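PDB 2EO4: 150aa long hypothetical histidine triad nucleotide-binding protein from Sulfolobus tokodaii, which binds zinc and, as a member of the histidine triad (HIT) family, probably hydrolyses nucleotide derivatives such as adenylyl sulfate. Local coordinates for residues G13-E18 with A23-K28; S5-E10 with I39-F44. All coordinates share one frame; numbering follows the deposited sequence.

Contact 1: G13-E18 with A23-K28; sequences GYFVYE and AAILDK
A24 loses more surface to the other strand than any other residue here, because two residues, V16 and Y17, sit opposite it. Its small methyl lets both come close: V16 CG2 touches A24 CB at 3.6 Å, and Y17 CB, on the same face of the sheet as A24 CB, comes equally near. Its carbonyl oxygen takes a nearly straight bond from V16 N (2.9 Å, 172° at the hydrogen) and a weak one from Y17 N, while A24 N donates a hydrogen bond to Y17 O. Two residues facing one define a classic beta bulge, here in the edge strand of the antiparallel HIT-domain sheet; beyond it the hairpin pairs E18 with A23. On the other side of the bulge F15 faces I25. F15 CG and I25 CG1 both lie anti to their own carbonyl carbons (chi1 -70° and -59°), which runs the side chains alongside each other and sets I25 CG1 over the centre of the phenyl face, 4.2 Å from the centroid, a CH-pi contact suited to an isoleucine branch; I6 of helix 2-7 packs on both, and I7 on F15. L26 N bonds to Y14 O at 3.0 Å, and the leucine side chain, which crosses that of V16, brings CG to 3.9 Å from V16 CG1. I132 of helix 122-143 touches both V16 and L26, L128 touches L26, and a water bridges Y14 N and L26 O.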
ATOM      1  N   GLY A  13      -0.282  14.553 -18.390  1.00 33.52           N
ATOM      2  CA  GLY A  13       0.164  14.004 -17.123  1.00 32.88           C
ATOM      3  C   GLY A  13       1.652  14.274 -16.989  1.00 31.76           C
ATOM      4  O   GLY A  13       2.379  14.228 -17.981  1.00 33.91           O
ATOM      5  N   TYR A  14       2.110  14.575 -15.777  1.00 29.63           N
ATOM      6  CA  TYR A  14       3.528  14.842 -15.548  1.00 28.87           C
ATOM      7  C   TYR A  14       4.255  13.628 -14.976  1.00 29.73           C
ATOM      8  O   TYR A  14       4.090  13.291 -13.806  1.00 28.71           O
ATOM      9  CB  TYR A  14       3.708  16.033 -14.599  1.00 29.50           C
ATOM     10  CG  TYR A  14       3.374  17.366 -15.228  1.00 31.53           C
ATOM     11  CD1 TYR A  14       2.051  17.736 -15.474  1.00 33.41           C
ATOM     12  CD2 TYR A  14       4.385  18.250 -15.605  1.00 33.18           C
ATOM     13  CE1 TYR A  14       1.743  18.954 -16.081  1.00 35.24           C
ATOM     14  CE2 TYR A  14       4.091  19.469 -16.213  1.00 35.69           C
ATOM     15  CZ  TYR A  14       2.769  19.813 -16.448  1.00 36.08           C
ATOM     16  OH  TYR A  14       2.473  21.014 -17.054  1.00 37.22           O
ATOM     17  N   PHE A  15       5.065  12.981 -15.809  1.00 28.64           N
ATOM     18  CA  PHE A  15       5.825  11.806 -15.385  1.00 28.37           C
ATOM     19  C   PHE A  15       7.038  12.174 -14.539  1.00 28.10           C
ATOM     20  O   PHE A  15       7.765  13.113 -14.866  1.00 28.94           O
ATOM     21  CB  PHE A  15       6.341  11.018 -16.599  1.00 27.41           C
ATOM     22  CG  PHE A  15       5.272  10.318 -17.381  1.00 29.10           C
ATOM     23  CD1 PHE A  15       4.358  11.039 -18.142  1.00 28.89           C
ATOM     24  CD2 PHE A  15       5.190   8.928 -17.372  1.00 27.40           C
ATOM     25  CE1 PHE A  15       3.380  10.386 -18.885  1.00 29.34           C
ATOM     26  CE2 PHE A  15       4.216   8.264 -18.110  1.00 29.83           C
ATOM     27  CZ  PHE A  15       3.309   8.995 -18.870  1.00 29.23           C
ATOM     28  N   VAL A  16       7.261  11.430 -13.458  1.00 26.95           N
ATOM     29  CA  VAL A  16       8.432  11.653 -12.617  1.00 26.97           C
ATOM     30  C   VAL A  16       9.288  10.389 -12.666  1.00 27.19           C
ATOM     31  O   VAL A  16      10.434  10.378 -12.213  1.00 27.93           O
ATOM     32  CB  VAL A  16       8.067  11.989 -11.144  1.00 28.15           C
ATOM     33  CG1 VAL A  16       7.298  13.309 -11.092  1.00 27.71           C
ATOM     34  CG2 VAL A  16       7.260  10.861 -10.521  1.00 26.71           C
ATOM     35  N   TYR A  17       8.716   9.325 -13.224  1.00 26.75           N
ATOM     36  CA  TYR A  17       9.414   8.052 -13.384  1.00 26.97           C
ATOM     37  C   TYR A  17       8.763   7.235 -14.485  1.00 26.85           C
ATOM     38  O   TYR A  17       7.540   7.227 -14.635  1.00 26.53           O
ATOM     39  CB  TYR A  17       9.387   7.216 -12.097  1.00 25.57           C
ATOM     40  CG  TYR A  17      10.039   5.854 -12.275  1.00 25.77           C
ATOM     41  CD1 TYR A  17      11.416   5.697 -12.139  1.00 27.09           C
ATOM     42  CD2 TYR A  17       9.282   4.737 -12.640  1.00 26.31           C
ATOM     43  CE1 TYR A  17      12.030   4.465 -12.362  1.00 28.68           C
ATOM     44  CE2 TYR A  17       9.886   3.495 -12.869  1.00 27.06           C
ATOM     45  CZ  TYR A  17      11.260   3.371 -12.727  1.00 28.27           C
ATOM     46  OH  TYR A  17      11.869   2.155 -12.951  1.00 29.94           O
ATOM     47  N   GLU A  18       9.581   6.538 -15.260  1.00 26.70           N
ATOM     48  CA  GLU A  18       9.041   5.700 -16.313  1.00 26.14           C
ATOM     49  C   GLU A  18      10.063   4.705 -16.827  1.00 27.88           C
ATOM     50  O   GLU A  18      11.243   5.026 -16.971  1.00 27.35           O
ATOM     51  CB  GLU A  18       8.522   6.556 -17.480  1.00 27.61           C
ATOM     52  CG  GLU A  18       7.955   5.738 -18.646  1.00 27.58           C
ATOM     53  CD  GLU A  18       7.350   6.594 -19.754  1.00 29.14           C
ATOM     54  OE1 GLU A  18       7.740   7.772 -19.892  1.00 30.06           O
ATOM     55  OE2 GLU A  18       6.494   6.078 -20.504  1.00 31.38           O
ATOM     56  N   ALA A  23       5.302   3.414 -14.442  1.00 24.83           N
ATOM     57  CA  ALA A  23       5.424   4.861 -14.487  1.00 23.76           C
ATOM     58  C   ALA A  23       4.898   5.453 -13.187  1.00 22.96           C
ATOM     59  O   ALA A  23       4.132   4.818 -12.462  1.00 24.06           O
ATOM     60  CB  ALA A  23       4.638   5.422 -15.667  1.00 24.84           C
ATOM     61  N   ALA A  24       5.339   6.666 -12.892  1.00 23.61           N
ATOM     62  CA  ALA A  24       4.897   7.391 -11.710  1.00 23.71           C
ATOM     63  C   ALA A  24       4.513   8.755 -12.263  1.00 25.16           C
ATOM     64  O   ALA A  24       5.288   9.376 -12.992  1.00 25.06           O
ATOM     65  CB  ALA A  24       6.031   7.518 -10.700  1.00 21.99           C
ATOM     66  N   ILE A  25       3.311   9.209 -11.927  1.00 24.91           N
ATOM     67  CA  ILE A  25       2.799  10.477 -12.432  1.00 26.08           C
ATOM     68  C   ILE A  25       2.288  11.349 -11.295  1.00 24.14           C
ATOM     69  O   ILE A  25       1.702  10.844 -10.342  1.00 23.46           O
ATOM     70  CB  ILE A  25       1.640  10.202 -13.410  1.00 28.93           C
ATOM     71  CG1 ILE A  25       2.147   9.330 -14.564  1.00 30.40           C
ATOM     72  CG2 ILE A  25       1.049  11.511 -13.922  1.00 30.73           C
ATOM     73  CD1 ILE A  25       1.066   8.494 -15.217  1.00 33.54           C
ATOM     74  N   LEU A  26       2.510  12.657 -11.387  1.00 24.21           N
ATOM     75  CA  LEU A  26       2.019  13.553 -10.347  1.00 22.89           C
ATOM     76  C   LEU A  26       0.496  13.533 -10.364  1.00 22.29           C
ATOM     77  O   LEU A  26      -0.119  13.514 -11.434  1.00 22.92           O
ATOM     78  CB  LEU A  26       2.502  14.992 -10.583  1.00 24.10           C
ATOM     79  CG  LEU A  26       3.987  15.286 -10.367  1.00 24.26           C
ATOM     80  CD1 LEU A  26       4.277  16.743 -10.713  1.00 23.46           C
ATOM     81  CD2 LEU A  26       4.358  15.002  -8.924  1.00 25.38           C
ATOM     82  N   ASP A  27      -0.108  13.517  -9.180  1.00 22.08           N
ATOM     83  CA  ASP A  27      -1.565  13.522  -9.075  1.00 23.25           C
ATOM     84  C   ASP A  27      -2.029  14.904  -9.526  1.00 24.11           C
ATOM     85  O   ASP A  27      -1.456  15.917  -9.114  1.00 23.77           O
ATOM     86  CB  ASP A  27      -1.989  13.273  -7.622  1.00 24.52           C
ATOM     87  CG  ASP A  27      -3.485  13.018  -7.483  1.00 28.22           C
ATOM     88  OD1 ASP A  27      -4.285  13.890  -7.880  1.00 32.93           O
ATOM     89  OD2 ASP A  27      -3.859  11.943  -6.974  1.00 31.78           O
ATOM     90  N   LYS A  28      -3.051  14.953 -10.376  1.00 24.36           N
ATOM     91  CA  LYS A  28      -3.554  16.236 -10.865  1.00 24.77           C
ATOM     92  C   LYS A  28      -4.248  17.064  -9.779  1.00 25.86           C
ATOM     93  O   LYS A  28      -4.222  18.291  -9.825  1.00 25.96           O
ATOM     94  CB  LYS A  28      -4.513  16.022 -12.042  1.00 26.44           C
ATOM     95  CG  LYS A  28      -5.074  17.320 -12.625  1.00 25.59           C
ATOM     96  CD  LYS A  28      -5.952  17.061 -13.848  1.00 27.11           C
ATOM     97  CE  LYS A  28      -6.543  18.362 -14.379  1.00 27.09           C
ATOM     98  NZ  LYS A  28      -7.367  18.165 -15.607  1.00 30.28           N
TER
HETATM   99  O   HOH W   1       0.292  15.067 -13.661  1.00 29.83           O

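Contact 2: S5-E10 with I39-F44; sequences SIINRE and IPKKHF. With ZN (zinc ion), chain B.
I7, at the end of helix 2-7, meets I39 and K41 through a single branch, and all the direct contact between the segments is apolar. With CG1 anti to the carbonyl carbon (chi1 -69°), the I7 side chain reaches toward the strand and comes tip to tip with I39, the two CD1 methyls 3.8 Å apart. The same I7 CD1 lies 3.9 Å from K41 CG, so the lysine offers the aliphatic base of its chain while its extended remainder carries NZ onward. An isoleucine suits this spot, since its longer branch can touch both partners at once.

No hydrogen bond joins the two segments directly; E18 bridges them from outside. R9, at positive phi, is the C-prime residue of a Schellman motif in which E10 N bonds to S5 O and R9 N to I6 O. Its guanidinium folds back so that NH1 bonds to I7 O at 3.0 Å (155° at the hydrogen), the oxygen lying near the guanidinium plane. R9 NH1 and K41 NZ are 5.3 Å apart; E18, which forms salt bridges with both residues, probably offsets their like charges, and K41 NZ also bonds to D19 O.

Metal binding adds the third kind. H43 ND1 holds the zinc ion at 2.0 Å, with C1, C4 and H94 completing a Cys2His2 site, and its NE2 bonds to E45.

Because C1 lies just before helix 2-7 and C4 within it, while H43 follows strand 36-40, metal coordination joins the same two parts of the chain whose isoleucines touch.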
ATOM      1  N   SER A   5      -4.619   6.441 -20.801  1.00 29.16           N
ATOM      2  CA  SER A   5      -4.581   7.627 -21.652  1.00 27.93           C
ATOM      3  C   SER A   5      -3.316   8.443 -21.419  1.00 27.36           C
ATOM      4  O   SER A   5      -2.698   8.934 -22.363  1.00 27.76           O
ATOM      5  CB  SER A   5      -5.809   8.511 -21.407  1.00 28.28           C
ATOM      6  OG  SER A   5      -7.000   7.873 -21.837  1.00 29.21           O
ATOM      7  N   ILE A   6      -2.933   8.604 -20.159  1.00 27.21           N
ATOM      8  CA  ILE A   6      -1.732   9.361 -19.848  1.00 25.90           C
ATOM      9  C   ILE A   6      -0.502   8.604 -20.352  1.00 27.73           C
ATOM     10  O   ILE A   6       0.439   9.206 -20.867  1.00 28.25           O
ATOM     11  CB  ILE A   6      -1.632   9.624 -18.329  1.00 27.53           C
ATOM     12  CG1 ILE A   6      -2.747  10.596 -17.918  1.00 27.08           C
ATOM     13  CG2 ILE A   6      -0.269  10.197 -17.978  1.00 25.78           C
ATOM     14  CD1 ILE A   6      -2.895  10.803 -16.419  1.00 27.58           C
ATOM     15  N   ILE A   7      -0.517   7.282 -20.214  1.00 29.68           N
ATOM     16  CA  ILE A   7       0.598   6.462 -20.678  1.00 31.89           C
ATOM     17  C   ILE A   7       0.771   6.615 -22.188  1.00 32.93           C
ATOM     18  O   ILE A   7       1.897   6.702 -22.691  1.00 32.14           O
ATOM     19  CB  ILE A   7       0.362   4.966 -20.358  1.00 32.41           C
ATOM     20  CG1 ILE A   7       0.431   4.739 -18.845  1.00 33.17           C
ATOM     21  CG2 ILE A   7       1.393   4.102 -21.082  1.00 34.61           C
ATOM     22  CD1 ILE A   7       1.763   5.096 -18.235  1.00 35.58           C
ATOM     23  N   ASN A   8      -0.349   6.651 -22.902  1.00 33.17           N
ATOM     24  CA  ASN A   8      -0.332   6.779 -24.357  1.00 34.79           C
ATOM     25  C   ASN A   8      -0.253   8.222 -24.845  1.00 34.97           C
ATOM     26  O   ASN A   8      -0.356   8.483 -26.048  1.00 33.86           O
ATOM     27  CB  ASN A   8      -1.565   6.101 -24.960  1.00 36.72           C
ATOM     28  CG  ASN A   8      -1.589   4.605 -24.707  1.00 38.88           C
ATOM     29  OD1 ASN A   8      -0.577   3.927 -24.869  1.00 40.89           O
ATOM     30  ND2 ASN A   8      -2.749   4.082 -24.322  1.00 40.18           N
ATOM     31  N   ARG A   9      -0.067   9.154 -23.914  1.00 33.45           N
ATOM     32  CA  ARG A   9       0.037  10.573 -24.241  1.00 34.21           C
ATOM     33  C   ARG A   9      -1.203  11.124 -24.938  1.00 35.30           C
ATOM     34  O   ARG A   9      -1.104  11.988 -25.814  1.00 34.75           O
ATOM     35  CB  ARG A   9       1.271  10.830 -25.115  1.00 34.84           C
ATOM     36  CG  ARG A   9       2.566  11.050 -24.336  1.00 34.02           C
ATOM     37  CD  ARG A   9       2.992   9.833 -23.524  1.00 35.29           C
ATOM     38  NE  ARG A   9       4.231  10.106 -22.799  1.00 35.64           N
ATOM     39  CZ  ARG A   9       4.915   9.205 -22.101  1.00 36.08           C
ATOM     40  NH1 ARG A   9       4.488   7.953 -22.022  1.00 36.08           N
ATOM     41  NH2 ARG A   9       6.035   9.559 -21.485  1.00 34.80           N
ATOM     42  N   GLU A  10      -2.367  10.621 -24.540  1.00 34.58           N
ATOM     43  CA  GLU A  10      -3.636  11.062 -25.107  1.00 35.23           C
ATOM     44  C   GLU A  10      -4.257  12.042 -24.123  1.00 36.19           C
ATOM     45  O   GLU A  10      -5.206  12.758 -24.444  1.00 37.13           O
ATOM     46  CB  GLU A  10      -4.571   9.867 -25.295  1.00 35.44           C
ATOM     47  CG  GLU A  10      -3.922   8.693 -26.004  1.00 36.85           C
ATOM     48  CD  GLU A  10      -4.824   7.479 -26.075  1.00 37.90           C
ATOM     49  OE1 GLU A  10      -5.524   7.197 -25.081  1.00 35.97           O
ATOM     50  OE2 GLU A  10      -4.820   6.796 -27.121  1.00 39.94           O
ATOM     51  N   ILE A  39       2.059   3.495 -11.207  1.00 23.08           N
ATOM     52  CA  ILE A  39       1.206   2.556 -11.909  1.00 24.01           C
ATOM     53  C   ILE A  39       1.904   1.602 -12.860  1.00 24.88           C
ATOM     54  O   ILE A  39       2.969   1.907 -13.405  1.00 24.27           O
ATOM     55  CB  ILE A  39       0.172   3.302 -12.784  1.00 26.20           C
ATOM     56  CG1 ILE A  39       0.902   4.043 -13.912  1.00 28.05           C
ATOM     57  CG2 ILE A  39      -0.610   4.305 -11.952  1.00 25.90           C
ATOM     58  CD1 ILE A  39      -0.009   4.649 -14.960  1.00 30.92           C
ATOM     59  N   PRO A  40       1.316   0.411 -13.043  1.00 25.03           N
ATOM     60  CA  PRO A  40       1.893  -0.558 -13.972  1.00 26.17           C
ATOM     61  C   PRO A  40       1.317  -0.000 -15.276  1.00 26.87           C
ATOM     62  O   PRO A  40       0.207   0.551 -15.261  1.00 26.94           O
ATOM     63  CB  PRO A  40       1.203  -1.870 -13.596  1.00 26.99           C
ATOM     64  CG  PRO A  40       0.791  -1.663 -12.162  1.00 28.06           C
ATOM     65  CD  PRO A  40       0.324  -0.232 -12.167  1.00 26.20           C
ATOM     66  N   LYS A  41       2.037  -0.103 -16.386  1.00 26.13           N
ATOM     67  CA  LYS A  41       1.495   0.412 -17.641  1.00 27.29           C
ATOM     68  C   LYS A  41       0.346  -0.466 -18.121  1.00 28.85           C
ATOM     69  O   LYS A  41      -0.626   0.032 -18.696  1.00 29.23           O
ATOM     70  CB  LYS A  41       2.593   0.503 -18.704  1.00 27.43           C
ATOM     71  CG  LYS A  41       3.566   1.637 -18.437  1.00 25.06           C
ATOM     72  CD  LYS A  41       4.574   1.799 -19.556  1.00 27.58           C
ATOM     73  CE  LYS A  41       5.452   3.017 -19.323  1.00 26.87           C
ATOM     74  NZ  LYS A  41       6.363   3.273 -20.482  1.00 28.16           N
ATOM     75  N   LYS A  42       0.454  -1.769 -17.881  1.00 28.74           N
ATOM     76  CA  LYS A  42      -0.606  -2.691 -18.271  1.00 29.92           C
ATOM     77  C   LYS A  42      -1.820  -2.418 -17.386  1.00 29.83           C
ATOM     78  O   LYS A  42      -1.683  -2.178 -16.184  1.00 28.91           O
ATOM     79  CB  LYS A  42      -0.159  -4.142 -18.099  1.00 31.84           C
ATOM     80  CG  LYS A  42      -1.244  -5.148 -18.447  1.00 33.68           C
ATOM     81  CD  LYS A  42      -0.721  -6.573 -18.417  1.00 36.57           C
ATOM     82  CE  LYS A  42      -1.811  -7.562 -18.798  1.00 38.36           C
ATOM     83  NZ  LYS A  42      -1.306  -8.964 -18.819  1.00 40.58           N
ATOM     84  N   HIS A  43      -3.004  -2.464 -17.987  1.00 29.89           N
ATOM     85  CA  HIS A  43      -4.244  -2.189 -17.274  1.00 28.18           C
ATOM     86  C   HIS A  43      -4.788  -3.347 -16.433  1.00 28.23           C
ATOM     87  O   HIS A  43      -5.069  -4.427 -16.946  1.00 27.62           O
ATOM     88  CB  HIS A  43      -5.317  -1.749 -18.279  1.00 28.52           C
ATOM     89  CG  HIS A  43      -6.599  -1.310 -17.644  1.00 27.40           C
ATOM     90  ND1 HIS A  43      -6.882   0.013 -17.373  1.00 25.62           N
ATOM     91  CD2 HIS A  43      -7.668  -2.019 -17.211  1.00 27.09           C
ATOM     92  CE1 HIS A  43      -8.071   0.097 -16.801  1.00 27.75           C
ATOM     93  NE2 HIS A  43      -8.567  -1.122 -16.691  1.00 27.51           N
ATOM     94  N   PHE A  44      -4.926  -3.098 -15.133  1.00 26.21           N
ATOM     95  CA  PHE A  44      -5.488  -4.056 -14.179  1.00 26.83           C
ATOM     96  C   PHE A  44      -6.511  -3.236 -13.396  1.00 26.32           C
ATOM     97  O   PHE A  44      -6.219  -2.113 -12.992  1.00 26.29           O
ATOM     98  CB  PHE A  44      -4.418  -4.589 -13.217  1.00 27.74           C
ATOM     99  CG  PHE A  44      -3.415  -5.497 -13.864  1.00 29.71           C
ATOM    100  CD1 PHE A  44      -3.788  -6.762 -14.309  1.00 30.83           C
ATOM    101  CD2 PHE A  44      -2.095  -5.092 -14.023  1.00 30.71           C
ATOM    102  CE1 PHE A  44      -2.855  -7.612 -14.902  1.00 31.45           C
ATOM    103  CE2 PHE A  44      -1.154  -5.932 -14.615  1.00 31.54           C
ATOM    104  CZ  PHE A  44      -1.538  -7.196 -15.053  1.00 31.49           C
TER
HETATM  105 ZN    ZN B 201      -5.864   1.694 -17.706  1.00 27.41          ZN

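From the N terminus, the chain runs through helix 2-7, which supplies the first half of contact 2, and then enters the hairpin of strands 15-18 and 22-26. Contact 1 closes that hairpin, only four residues separating its segments. Strand 36-40 follows and pairs with 22-26, A23 O lying 2.8 Å from I39 N in a probable hydrogen bond; its end returns to the helix and closes the longer loop of contact 2, within which the whole of contact 1 lies, without crossing. The two also touch through I25 CD1 and I6 CG2. Together they fix the N-terminal helix against three adjacent strands, near H94 and the predicted catalytic H96.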